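Local coordinates for UTP-glucose-1-phosphate uridylyltransferase 2 (Trypanosoma brucei, PDB 3GUE), which binds UDP-glucose and probably catalyses its reversible formation, with diphosphate, from UTP and glucose 1-phosphate, at residues N132-S137 with W186-H191; M161-P166 with Y195-S200. All coordinates share one frame; numbering follows the deposited sequence.

Contact 1. Residues N132-S137 with W186-H191. With UPG (uridine-5'-diphosphate-glucose), chain C.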
loop_
_atom_site.group_PDB
_atom_site.type_symbol
_atom_site.label_atom_id
_atom_site.label_comp_id
_atom_site.label_asym_id
_atom_site.label_seq_id
_atom_site.Cartn_x
_atom_site.Cartn_y
_atom_site.Cartn_z
ATOM N N ASN A 132 8.354 -9.325 -3.369
ATOM C CA ASN A 132 9.006 -9.365 -2.066
ATOM C C ASN A 132 10.266 -8.513 -2.060
ATOM O O ASN A 132 10.774 -8.188 -3.105
ATOM C CB ASN A 132 9.266 -10.820 -1.649
ATOM C CG ASN A 132 7.965 -11.672 -1.610
ATOM O OD1 ASN A 132 6.897 -11.158 -1.360
ATOM N ND2 ASN A 132 8.078 -12.954 -1.876
ATOM N N SER A 133 10.702 -8.080 -0.881
ATOM C CA SER A 133 11.983 -7.402 -0.695
ATOM C C SER A 133 12.909 -8.297 0.148
ATOM O O SER A 133 12.495 -9.380 0.594
ATOM C CB SER A 133 11.755 -6.087 0.049
ATOM O OG SER A 133 11.279 -6.361 1.368
ATOM N N PHE A 134 14.144 -7.833 0.382
ATOM C CA PHE A 134 15.098 -8.545 1.236
ATOM C C PHE A 134 14.500 -8.840 2.633
ATOM O O PHE A 134 14.831 -9.859 3.245
ATOM C CB PHE A 134 16.459 -7.789 1.330
ATOM C CG PHE A 134 16.392 -6.453 2.071
ATOM C CD1 PHE A 134 16.850 -6.338 3.390
ATOM C CD2 PHE A 134 15.893 -5.304 1.442
ATOM C CE1 PHE A 134 16.776 -5.111 4.077
ATOM C CE2 PHE A 134 15.825 -4.071 2.119
ATOM C CZ PHE A 134 16.265 -3.980 3.434
ATOM N N SER A 135 13.610 -7.959 3.096
ATOM C CA SER A 135 13.022 -8.004 4.445
ATOM C C SER A 135 11.805 -8.939 4.582
ATOM O O SER A 135 11.436 -9.345 5.688
ATOM C CB SER A 135 12.577 -6.599 4.859
ATOM O OG SER A 135 13.673 -5.720 5.068
ATOM N N THR A 136 11.191 -9.275 3.454
ATOM C CA THR A 136 9.951 -10.030 3.475
ATOM C C THR A 136 10.033 -11.409 2.817
ATOM O O THR A 136 9.197 -12.269 3.101
ATOM C CB THR A 136 8.768 -9.250 2.828
ATOM O OG1 THR A 136 8.937 -9.209 1.421
ATOM C CG2 THR A 136 8.632 -7.845 3.362
ATOM N N SER A 137 11.027 -11.629 1.960
ATOM C CA SER A 137 11.101 -12.844 1.146
ATOM C C SER A 137 11.129 -14.172 1.918
ATOM O O SER A 137 10.316 -15.069 1.643
ATOM C CB SER A 137 12.319 -12.774 0.220
ATOM O OG SER A 137 12.498 -14.020 -0.449
ATOM N N TRP A 186 19.469 -0.286 4.769
ATOM C CA TRP A 186 18.855 -0.521 3.467
ATOM C C TRP A 186 17.342 -0.356 3.527
ATOM O O TRP A 186 16.756 -0.677 4.556
ATOM C CB TRP A 186 19.120 -1.966 3.037
ATOM C CG TRP A 186 20.524 -2.221 2.776
ATOM C CD1 TRP A 186 21.460 -2.677 3.668
ATOM C CD2 TRP A 186 21.197 -2.037 1.532
ATOM N NE1 TRP A 186 22.676 -2.794 3.042
ATOM C CE2 TRP A 186 22.547 -2.410 1.733
ATOM C CE3 TRP A 186 20.788 -1.597 0.261
ATOM C CZ2 TRP A 186 23.499 -2.345 0.718
ATOM C CZ3 TRP A 186 21.727 -1.526 -0.751
ATOM C CH2 TRP A 186 23.080 -1.927 -0.521
ATOM N N VAL A 187 16.735 0.091 2.423
ATOM C CA VAL A 187 15.254 0.012 2.219
ATOM C C VAL A 187 14.879 -0.358 0.791
ATOM O O VAL A 187 15.547 0.092 -0.126
ATOM C CB VAL A 187 14.514 1.332 2.500
ATOM C CG1 VAL A 187 14.241 1.483 3.965
ATOM C CG2 VAL A 187 15.269 2.532 1.933
ATOM N N PRO A 188 13.769 -1.124 0.608
ATOM C CA PRO A 188 13.198 -1.323 -0.737
ATOM C C PRO A 188 12.795 0.064 -1.257
ATOM O O PRO A 188 12.297 0.872 -0.465
ATOM C CB PRO A 188 11.950 -2.194 -0.478
ATOM C CG PRO A 188 11.626 -2.000 0.979
ATOM C CD PRO A 188 12.976 -1.825 1.637
ATOM N N PRO A 189 13.016 0.346 -2.557
ATOM C CA PRO A 189 12.832 1.730 -3.037
ATOM C C PRO A 189 11.382 2.176 -3.384
ATOM O O PRO A 189 11.202 3.078 -4.210
ATOM C CB PRO A 189 13.714 1.765 -4.278
ATOM C CG PRO A 189 13.755 0.357 -4.782
ATOM C CD PRO A 189 13.464 -0.568 -3.638
ATOM N N GLY A 190 10.380 1.530 -2.789
ATOM C CA GLY A 190 8.955 1.843 -3.036
ATOM C C GLY A 190 8.379 0.798 -3.969
ATOM O O GLY A 190 9.135 0.126 -4.650
ATOM N N HIS A 191 7.051 0.633 -3.959
ATOM C CA HIS A 191 6.339 -0.176 -4.941
ATOM C C HIS A 191 6.421 0.367 -6.398
ATOM O O HIS A 191 6.207 -0.375 -7.346
ATOM C CB HIS A 191 4.888 -0.508 -4.470
ATOM C CG HIS A 191 4.144 0.675 -3.908
ATOM N ND1 HIS A 191 3.746 1.741 -4.681
ATOM C CD2 HIS A 191 3.797 0.991 -2.635
ATOM C CE1 HIS A 191 3.160 2.655 -3.919
ATOM N NE2 HIS A 191 3.183 2.226 -2.668
HETATM N N1 UPG C . 5.566 -2.162 -0.820
HETATM C C2 UPG C . 6.453 -2.881 -1.647
HETATM N N3 UPG C . 7.702 -2.329 -1.867
HETATM C C4 UPG C . 8.103 -1.131 -1.327
HETATM C C5 UPG C . 7.222 -0.400 -0.521
HETATM C C6 UPG C . 5.950 -0.902 -0.263
HETATM O O2 UPG C . 6.202 -3.981 -2.162
HETATM O O4 UPG C . 9.252 -0.743 -1.581
HETATM C C1C UPG C . 4.198 -2.712 -0.552
HETATM C C2C UPG C . 3.653 -2.767 0.879
HETATM O O2C UPG C . 4.147 -3.923 1.569
HETATM C C3C UPG C . 2.161 -2.904 0.586
HETATM C C4C UPG C . 1.979 -1.989 -0.614
HETATM O O4C UPG C . 3.283 -1.841 -1.239
HETATM O O3C UPG C . 1.891 -4.242 0.170
HETATM C C5C UPG C . 1.497 -0.564 -0.187
HETATM O O5C UPG C . 2.451 0.165 0.538
HETATM P PA UPG C . 2.020 1.068 1.804
HETATM O O1A UPG C . 1.138 0.186 2.620
HETATM O O2A UPG C . 3.178 1.714 2.433
HETATM O O3A UPG C . 1.057 2.198 1.093
HETATM P PB UPG C . 1.508 3.635 0.479
HETATM O O1B UPG C . 2.613 3.403 -0.466
HETATM O O2B UPG C . 1.658 4.660 1.560
HETATM O O3B UPG C . 0.134 4.022 -0.254
HETATM C "C1'" UPG C . -0.322 3.200 -1.391
HETATM C "C2'" UPG C . -0.430 4.085 -2.624
HETATM C "C3'" UPG C . -1.389 5.221 -2.293
HETATM C "C4'" UPG C . -2.764 4.628 -1.947
HETATM C "C5'" UPG C . -2.637 3.631 -0.767
HETATM C "C6'" UPG C . -3.896 2.816 -0.625
HETATM O "O2'" UPG C . 0.851 4.630 -2.990
HETATM O "O3'" UPG C . -1.435 6.123 -3.386
HETATM O "O4'" UPG C . -3.683 5.656 -1.613
HETATM O "O5'" UPG C . -1.587 2.647 -0.977
HETATM O "O6'" UPG C . -3.911 2.196 0.663
#

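Contact 2. Residues M161-P166 with Y195-S200. With UPG (uridine-5'-diphosphate-glucose), chain C.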
loop_
_atom_site.group_PDB
_atom_site.type_symbol
_atom_site.label_atom_id
_atom_site.label_comp_id
_atom_site.label_asym_id
_atom_site.label_seq_id
_atom_site.Cartn_x
_atom_site.Cartn_y
_atom_site.Cartn_z
ATOM N N MET A 161 11.427 -10.585 -6.842
ATOM C CA MET A 161 12.290 -9.925 -5.881
ATOM C C MET A 161 12.610 -8.519 -6.371
ATOM O O MET A 161 13.146 -8.329 -7.452
ATOM C CB MET A 161 13.596 -10.722 -5.627
ATOM C CG MET A 161 14.447 -10.114 -4.489
ATOM S SD MET A 161 13.761 -10.454 -2.842
ATOM C CE MET A 161 14.034 -12.197 -2.716
ATOM N N GLN A 162 12.244 -7.535 -5.570
ATOM C CA GLN A 162 12.533 -6.174 -5.919
ATOM C C GLN A 162 13.956 -5.822 -5.477
ATOM O O GLN A 162 14.699 -6.658 -4.948
ATOM C CB GLN A 162 11.473 -5.216 -5.348
ATOM C CG GLN A 162 11.502 -4.995 -3.830
ATOM C CD GLN A 162 10.516 -3.909 -3.423
ATOM O OE1 GLN A 162 9.573 -4.157 -2.675
ATOM N NE2 GLN A 162 10.694 -2.722 -3.970
ATOM N N ASN A 163 14.340 -4.593 -5.752
ATOM C CA ASN A 163 15.638 -4.078 -5.409
ATOM C C ASN A 163 15.665 -3.554 -3.976
ATOM O O ASN A 163 14.646 -3.548 -3.276
ATOM C CB ASN A 163 15.980 -2.948 -6.376
ATOM C CG ASN A 163 15.906 -3.386 -7.833
ATOM O OD1 ASN A 163 15.236 -2.751 -8.657
ATOM N ND2 ASN A 163 16.598 -4.469 -8.157
ATOM N N ARG A 164 16.867 -3.205 -3.542
ATOM C CA ARG A 164 17.105 -2.442 -2.313
ATOM C C ARG A 164 18.110 -1.331 -2.551
ATOM O O ARG A 164 18.988 -1.431 -3.430
ATOM C CB ARG A 164 17.537 -3.314 -1.140
ATOM C CG ARG A 164 18.696 -4.256 -1.395
ATOM C CD ARG A 164 19.072 -4.918 -0.070
ATOM N NE ARG A 164 20.419 -5.490 -0.081
ATOM C CZ ARG A 164 21.002 -6.017 0.997
ATOM N NH1 ARG A 164 20.349 -6.054 2.157
ATOM N NH2 ARG A 164 22.228 -6.521 0.917
ATOM N N VAL A 165 17.962 -0.280 -1.749
ATOM C CA VAL A 165 18.737 0.931 -1.899
ATOM C C VAL A 165 19.240 1.357 -0.507
ATOM O O VAL A 165 18.582 1.112 0.498
ATOM C CB VAL A 165 17.934 2.084 -2.660
ATOM C CG1 VAL A 165 17.323 1.580 -3.969
ATOM C CG2 VAL A 165 16.857 2.710 -1.825
ATOM N N PRO A 166 20.428 1.973 -0.429
ATOM C CA PRO A 166 20.785 2.373 0.937
ATOM C C PRO A 166 20.022 3.613 1.401
ATOM O O PRO A 166 19.648 4.462 0.578
ATOM C CB PRO A 166 22.293 2.673 0.814
ATOM C CG PRO A 166 22.469 3.148 -0.565
ATOM C CD PRO A 166 21.485 2.332 -1.403
ATOM N N TYR A 195 8.073 -1.694 -11.924
ATOM C CA TYR A 195 8.178 -1.632 -13.378
ATOM C C TYR A 195 9.587 -2.046 -13.834
ATOM O O TYR A 195 9.734 -2.943 -14.679
ATOM C CB TYR A 195 7.768 -0.252 -13.916
ATOM C CG TYR A 195 6.384 0.225 -13.476
ATOM C CD1 TYR A 195 5.205 -0.431 -13.897
ATOM C CD2 TYR A 195 6.250 1.331 -12.634
ATOM C CE1 TYR A 195 3.934 0.014 -13.482
ATOM C CE2 TYR A 195 4.990 1.785 -12.229
ATOM C CZ TYR A 195 3.832 1.119 -12.650
ATOM O OH TYR A 195 2.588 1.591 -12.243
ATOM N N THR A 196 10.599 -1.428 -13.241
ATOM C CA THR A 196 12.020 -1.794 -13.476
ATOM C C THR A 196 12.368 -3.228 -13.062
ATOM O O THR A 196 13.086 -3.928 -13.776
ATOM C CB THR A 196 12.996 -0.773 -12.839
ATOM O OG1 THR A 196 14.352 -1.072 -13.221
ATOM C CG2 THR A 196 12.889 -0.760 -11.339
ATOM N N VAL A 197 11.802 -3.685 -11.959
ATOM C CA VAL A 197 11.990 -5.072 -11.525
ATOM C C VAL A 197 11.413 -6.066 -12.538
ATOM O O VAL A 197 12.099 -7.041 -12.913
ATOM C CB VAL A 197 11.404 -5.300 -10.133
ATOM C CG1 VAL A 197 11.370 -6.791 -9.802
ATOM C CG2 VAL A 197 12.220 -4.497 -9.085
ATOM N N LEU A 198 10.174 -5.824 -12.972
ATOM C CA LEU A 198 9.542 -6.626 -14.032
ATOM C C LEU A 198 10.392 -6.655 -15.314
ATOM O O LEU A 198 10.561 -7.708 -15.938
ATOM C CB LEU A 198 8.109 -6.128 -14.331
ATOM C CG LEU A 198 6.966 -6.626 -13.443
ATOM C CD1 LEU A 198 5.614 -5.962 -13.868
ATOM C CD2 LEU A 198 6.882 -8.152 -13.431
ATOM N N TYR A 199 10.910 -5.486 -15.701
ATOM C CA TYR A 199 11.689 -5.312 -16.937
ATOM C C TYR A 199 13.058 -5.967 -16.819
ATOM O O TYR A 199 13.414 -6.805 -17.636
ATOM C CB TYR A 199 11.882 -3.817 -17.252
ATOM C CG TYR A 199 12.521 -3.525 -18.611
ATOM C CD1 TYR A 199 11.918 -3.957 -19.802
ATOM C CD2 TYR A 199 13.722 -2.806 -18.707
ATOM C CE1 TYR A 199 12.482 -3.685 -21.022
ATOM C CE2 TYR A 199 14.294 -2.529 -19.936
ATOM C CZ TYR A 199 13.674 -2.973 -21.082
ATOM O OH TYR A 199 14.238 -2.713 -22.303
ATOM N N SER A 200 13.797 -5.578 -15.781
ATOM C CA SER A 200 15.171 -6.051 -15.638
ATOM C C SER A 200 15.305 -7.509 -15.185
ATOM O O SER A 200 16.352 -8.137 -15.431
ATOM C CB SER A 200 15.987 -5.099 -14.764
ATOM O OG SER A 200 16.398 -3.980 -15.534
HETATM N N1 UPG C . 5.566 -2.162 -0.820
HETATM C C2 UPG C . 6.453 -2.881 -1.647
HETATM N N3 UPG C . 7.702 -2.329 -1.867
HETATM C C4 UPG C . 8.103 -1.131 -1.327
HETATM C C5 UPG C . 7.222 -0.400 -0.521
HETATM C C6 UPG C . 5.950 -0.902 -0.263
HETATM O O2 UPG C . 6.202 -3.981 -2.162
HETATM O O4 UPG C . 9.252 -0.743 -1.581
HETATM C C1C UPG C . 4.198 -2.712 -0.552
HETATM C C2C UPG C . 3.653 -2.767 0.879
HETATM O O2C UPG C . 4.147 -3.923 1.569
HETATM C C3C UPG C . 2.161 -2.904 0.586
HETATM C C4C UPG C . 1.979 -1.989 -0.614
HETATM O O4C UPG C . 3.283 -1.841 -1.239
HETATM O O3C UPG C . 1.891 -4.242 0.170
HETATM C C5C UPG C . 1.497 -0.564 -0.187
HETATM O O5C UPG C . 2.451 0.165 0.538
HETATM P PA UPG C . 2.020 1.068 1.804
HETATM O O1A UPG C . 1.138 0.186 2.620
HETATM O O2A UPG C . 3.178 1.714 2.433
HETATM O O3A UPG C . 1.057 2.198 1.093
HETATM P PB UPG C . 1.508 3.635 0.479
HETATM O O1B UPG C . 2.613 3.403 -0.466
HETATM O O2B UPG C . 1.658 4.660 1.560
HETATM O O3B UPG C . 0.134 4.022 -0.254
HETATM C "C1'" UPG C . -0.322 3.200 -1.391
HETATM C "C2'" UPG C . -0.430 4.085 -2.624
HETATM C "C3'" UPG C . -1.389 5.221 -2.293
HETATM C "C4'" UPG C . -2.764 4.628 -1.947
HETATM C "C5'" UPG C . -2.637 3.631 -0.767
HETATM C "C6'" UPG C . -3.896 2.816 -0.625
HETATM O "O2'" UPG C . 0.851 4.630 -2.990
HETATM O "O3'" UPG C . -1.435 6.123 -3.386
HETATM O "O4'" UPG C . -3.683 5.656 -1.613
HETATM O "O5'" UPG C . -1.587 2.647 -0.977
HETATM O "O6'" UPG C . -3.911 2.196 0.663
#

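Contact 1. Residues N132-S137 with W186-H191
Phe-134 leads the contact with the tip of its ring. Its CZ lies 3.5 Å from Trp-186 CB, while CE2 comes within 3.7 Å of Pro-188 CD, so one corner of the ring enters the angle between the two residues and passes Val-187 C edge-on. Trp-186 also offers its carbonyl O, 3.5 Å from Phe-134 CZ, while its indole, with CG anti to the carbonyl carbon, heads away. Beside the ring, Ser-133 CB rests on Pro-188 CB at 3.9 Å. That proline CB lies 3.3 Å from O4 of the uracil, which puts Ser-133 in the second shell of the ligand. Gly-190 N gives O4 a weak hydrogen bond; the backbone of Gly-190 (phi 102°, psi 158°) would press a CB against the carbonyl O of Pro-189, a conformation suited to glycine. His-191 NE2 donates a nearly straight bond of 2.6 Å to phosphate oxygen O1B, met at the ring edge; its ND1 is tied to Met-352 N.

Within the 132-137 turn, Ser-133 O accepts from both Thr-136 N and Ser-137 N, and Ser-133 N donates to Thr-136 OG1 at 3.1 Å. Ser-133 OG, held at chi1 65° between N and the carbonyl carbon, bonds to Gly-84 O. The turn connects strand 128-132 to helix 137-143 and lies against the end of strand 186-187, an outer strand of the antiparallel sheet.

Contact 2. Residues M161-P166 with Y195-S200
Gln-162 starts in the crowded position, with CG between the backbone N and the carbonyl carbon (chi1 72°), and then runs extended (chi2 173°), which carries its amide away from the helix and up to the uracil. Val-197, on helix 194-201, has CG1 anti to the backbone N (chi1 169°) and CG2 beside that N, so its two methyls meet successive residues of the chain. CG1 sits 3.3 Å from Met-161 O, and CG2 lies 3.6 Å from Gln-162 CA. No hydrogen bond crosses between the segments; the helix meets the loop through methyl groups against backbone and the base of a side chain. The side chains of Asn-163 and Val-197 run antiparallel alongside each other, and the terminal amide of Asn-163 also lies near the methyl of Thr-196.

At its far end Gln-162 reads the base. UPG N3 donates to Gln-162 OE1 at 2.7 Å, and Gln-162 NE2 returns a weak bond of 3.4 Å to UPG O4, so the amide faces N3 and O4 of the uracil, turned out of its plane, with one firm bond and one weak one. Asp-193 OD2 helps hold this orientation from the second shell, taking hydrogen bonds from Gln-162 NE2 and Asn-163 N, and its charge would probably polarise the amide; Gly-190 O accepts a weak bond from the same NE2.

Pairing a glutamine amide with N3 and O4 of uracil is a way of recognising a uridine nucleotide, here in the UDP-glucose site of a GT-A-like uridylyltransferase.

How the contacts relate
Both contacts close on the same uracil, and their centres are about 9 Å apart. Their segments alternate along the chain, and backbone bonds stitch them together: Val-187 N lies 2.9 Å from Val-165 O, a probable hydrogen bond between neighbouring strands of the antiparallel sheet, and Asn-132 O lies 2.9 Å from Gln-162 N. UPG O4 is approached by both contacts, from Gly-190 and from Gln-162. Arg-164 adds a further bridge through cation-pi contacts with Phe-134 and Trp-186. Contact 1 also reaches the diphosphate through His-191, whereas contact 2 meets UPG at the base through Gln-162, whose loop is backed by helix 194-201.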